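Local coordinates for Hydrogenase/urease nickel incorporation protein HypB (PDB 4LPS) that binds nickel or zinc and slowly hydrolyses GTP, an activity essential for inserting nickel during maturation of [NiFe] hydrogenase, and is also required for urease maturation, at residues 173-179 / 204-209. Coordinates in Å, arbitrary orientation, origin at the centre of the assembly. Residues are numbered along the deposited sequence.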
ATOM      1  N   PHE A 173       2.686   7.423  -9.854  1.00 12.68           N
ATOM      2  CA  PHE A 173       1.234   7.488  -9.971  1.00 15.54           C
ATOM      3  C   PHE A 173       0.693   6.691 -11.164  1.00 16.95           C
ATOM      4  O   PHE A 173      -0.473   6.298 -11.165  1.00 16.49           O
ATOM      5  CB  PHE A 173       0.779   8.947 -10.042  1.00 14.89           C
ATOM      6  CG  PHE A 173       0.851   9.659  -8.720  1.00 12.79           C
ATOM      7  CD1 PHE A 173      -0.170   9.520  -7.792  1.00 12.41           C
ATOM      8  CD2 PHE A 173       1.949  10.442  -8.390  1.00 12.63           C
ATOM      9  CE1 PHE A 173      -0.112  10.165  -6.566  1.00 11.98           C
ATOM     10  CE2 PHE A 173       2.016  11.089  -7.166  1.00 12.23           C
ATOM     11  CZ  PHE A 173       0.987  10.951  -6.253  1.00 11.73           C
ATOM     12  N   MET A 174       1.528   6.459 -12.175  1.00 16.84           N
ATOM     13  CA  MET A 174       1.134   5.610 -13.300  1.00 19.33           C
ATOM     14  C   MET A 174       1.107   4.116 -12.942  1.00 15.68           C
ATOM     15  O   MET A 174       0.538   3.315 -13.682  1.00 23.03           O
ATOM     16  CB  MET A 174       2.047   5.844 -14.509  1.00 20.88           C
ATOM     17  CG  MET A 174       1.625   7.032 -15.371  1.00 26.24           C
ATOM     18  SD  MET A 174       2.681   7.307 -16.810  1.00 59.46           S
ATOM     19  CE  MET A 174       4.238   7.736 -16.037  1.00 54.24           C
ATOM     20  N   CYS A 175       1.723   3.731 -11.827  1.00 13.49           N
ATOM     21  CA  CYS A 175       1.676   2.328 -11.422  1.00 17.23           C
ATOM     22  C   CYS A 175       0.538   2.056 -10.439  1.00 15.70           C
ATOM     23  O   CYS A 175       0.318   0.914 -10.031  1.00 20.07           O
ATOM     24  CB  CYS A 175       3.012   1.896 -10.811  1.00 23.16           C
ATOM     25  SG  CYS A 175       3.244   2.275  -9.072  1.00 38.62           S
ATOM     26  N   ALA A 176      -0.186   3.108 -10.068  1.00 12.78           N
ATOM     27  CA  ALA A 176      -1.281   2.989  -9.111  1.00 13.94           C
ATOM     28  C   ALA A 176      -2.524   2.353  -9.729  1.00 15.29           C
ATOM     29  O   ALA A 176      -2.976   2.757 -10.802  1.00 14.16           O
ATOM     30  CB  ALA A 176      -1.628   4.352  -8.537  1.00 15.68           C
ATOM     31  N   ASP A 177      -3.072   1.358  -9.038  1.00 14.37           N
ATOM     32  CA  ASP A 177      -4.393   0.833  -9.350  1.00 18.28           C
ATOM     33  C   ASP A 177      -5.446   1.653  -8.619  1.00 21.35           C
ATOM     34  O   ASP A 177      -6.639   1.546  -8.895  1.00 25.87           O
ATOM     35  CB  ASP A 177      -4.498  -0.642  -8.963  1.00 16.95           C
ATOM     36  CG  ASP A 177      -3.474  -1.499  -9.666  1.00 17.00           C
ATOM     37  OD1 ASP A 177      -3.649  -1.751 -10.875  1.00 17.44           O
ATOM     38  OD2 ASP A 177      -2.491  -1.910  -9.016  1.00 19.79           O
ATOM     39  N   ALA A 178      -4.981   2.464  -7.676  1.00 17.93           N
ATOM     40  CA  ALA A 178      -5.835   3.381  -6.936  1.00 18.70           C
ATOM     41  C   ALA A 178      -4.977   4.443  -6.267  1.00 16.82           C
ATOM     42  O   ALA A 178      -3.846   4.176  -5.859  1.00 16.47           O
ATOM     43  CB  ALA A 178      -6.663   2.630  -5.899  1.00 16.94           C
ATOM     44  N   VAL A 179      -5.520   5.647  -6.155  1.00 12.91           N
ATOM     45  CA  VAL A 179      -4.830   6.722  -5.462  1.00 13.60           C
ATOM     46  C   VAL A 179      -5.671   7.162  -4.275  1.00 13.20           C
ATOM     47  O   VAL A 179      -6.884   7.358  -4.394  1.00 14.06           O
ATOM     48  CB  VAL A 179      -4.551   7.931  -6.391  1.00 15.22           C
ATOM     49  CG1 VAL A 179      -3.822   9.037  -5.635  1.00 12.29           C
ATOM     50  CG2 VAL A 179      -3.736   7.501  -7.593  1.00 17.46           C
ATOM     51  N   LEU A 204      -2.696  11.031 -16.646  1.00 23.35           N
ATOM     52  CA  LEU A 204      -1.745   9.944 -16.430  1.00 24.96           C
ATOM     53  C   LEU A 204      -2.400   8.573 -16.516  1.00 24.68           C
ATOM     54  O   LEU A 204      -1.959   7.712 -17.279  1.00 26.93           O
ATOM     55  CB  LEU A 204      -1.068  10.098 -15.066  1.00 24.74           C
ATOM     56  CG  LEU A 204       0.379  10.590 -15.037  1.00 26.98           C
ATOM     57  CD1 LEU A 204       0.548  11.805 -15.928  1.00 26.08           C
ATOM     58  CD2 LEU A 204       0.798  10.907 -13.610  1.00 25.10           C
ATOM     59  N   LYS A 205      -3.454   8.378 -15.730  1.00 24.66           N
ATOM     60  CA  LYS A 205      -4.063   7.063 -15.575  1.00 23.95           C
ATOM     61  C   LYS A 205      -5.530   7.217 -15.182  1.00 26.26           C
ATOM     62  O   LYS A 205      -5.884   7.073 -14.010  1.00 26.05           O
ATOM     63  CB  LYS A 205      -3.298   6.247 -14.531  1.00 22.41           C
ATOM     64  CG  LYS A 205      -3.711   4.786 -14.426  1.00 23.28           C
ATOM     65  CD  LYS A 205      -2.483   3.902 -14.262  1.00 23.14           C
ATOM     66  CE  LYS A 205      -2.847   2.430 -14.139  1.00 20.50           C
ATOM     67  NZ  LYS A 205      -1.888   1.718 -13.244  1.00 23.98           N
ATOM     68  N   PRO A 206      -6.385   7.533 -16.167  1.00 28.41           N
ATOM     69  CA  PRO A 206      -7.798   7.852 -15.933  1.00 30.13           C
ATOM     70  C   PRO A 206      -8.618   6.689 -15.379  1.00 28.85           C
ATOM     71  O   PRO A 206      -9.674   6.938 -14.796  1.00 27.36           O
ATOM     72  CB  PRO A 206      -8.301   8.248 -17.331  1.00 35.05           C
ATOM     73  CG  PRO A 206      -7.354   7.584 -18.272  1.00 34.73           C
ATOM     74  CD  PRO A 206      -6.029   7.682 -17.588  1.00 31.31           C
ATOM     75  N   GLU A 207      -8.149   5.454 -15.545  1.00 30.37           N
ATOM     76  CA  GLU A 207      -8.893   4.293 -15.055  1.00 31.69           C
ATOM     77  C   GLU A 207      -8.748   4.111 -13.545  1.00 25.69           C
ATOM     78  O   GLU A 207      -9.534   3.398 -12.920  1.00 24.58           O
ATOM     79  CB  GLU A 207      -8.447   3.014 -15.773  1.00 36.72           C
ATOM     80  CG  GLU A 207      -7.020   2.573 -15.468  1.00 39.13           C
ATOM     81  CD  GLU A 207      -6.024   3.021 -16.521  1.00 44.73           C
ATOM     82  OE1 GLU A 207      -6.094   4.193 -16.947  1.00 41.50           O
ATOM     83  OE2 GLU A 207      -5.170   2.200 -16.920  1.00 49.01           O
ATOM     84  N   ALA A 208      -7.738   4.748 -12.962  1.00 24.10           N
ATOM     85  CA  ALA A 208      -7.465   4.585 -11.537  1.00 20.20           C
ATOM     86  C   ALA A 208      -8.420   5.426 -10.695  1.00 21.55           C
ATOM     87  O   ALA A 208      -8.530   6.638 -10.896  1.00 20.69           O
ATOM     88  CB  ALA A 208      -6.024   4.955 -11.227  1.00 18.38           C
ATOM     89  N   PRO A 209      -9.112   4.784  -9.743  1.00 18.56           N
ATOM     90  CA  PRO A 209     -10.022   5.491  -8.837  1.00 20.46           C
ATOM     91  C   PRO A 209      -9.268   6.341  -7.818  1.00 23.87           C
ATOM     92  O   PRO A 209      -8.131   6.018  -7.475  1.00 16.40           O
ATOM     93  CB  PRO A 209     -10.785   4.354  -8.152  1.00 18.47           C
ATOM     94  CG  PRO A 209      -9.837   3.199  -8.190  1.00 17.58           C
ATOM     95  CD  PRO A 209      -9.124   3.328  -9.508  1.00 18.10           C
TER
HETATM   96  O   HOH W   1      -2.349  -0.628 -13.019  1.00 26.78           O
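Leu204, the last residue of helix 194-204, packs on the end of helix 170-174: its CG lies 3.8 Å from Met174 CG and its CD2 4.1 Å from Phe173 CB. At Lys205 the chain leaves helical geometry and the side chain reaches the junction between helix 170-174 and strand 178-182, where NZ donates hydrogen bonds to Met174 O and Ala176 O, both at 2.9 Å. A water, unusually close to Lys205 NZ at 2.4 Å, lies 2.7 Å from Asp177 OD1 and may bridge the two charges, which at 4.6 Å (OD1 to NZ) form no direct salt bridge; Asp177 OD1 also hydrogen-bonds Tyr236 OH. A type I turn, closed by Ala208 N to Lys205 O at 3.2 Å, carries the chain back, placing Ala208 CB 3.8 Å from Ala176 O. Pro209 O then accepts from Val179 N (2.9 Å, 174°), part of the parallel pairing of strands 178-182 and 210-212 at the sheet edge of this P-loop GTPase domain. One ammonium group satisfying two main-chain carbonyls thus ties the helix-to-strand junction to the 205-208 turn without a direct ion pair.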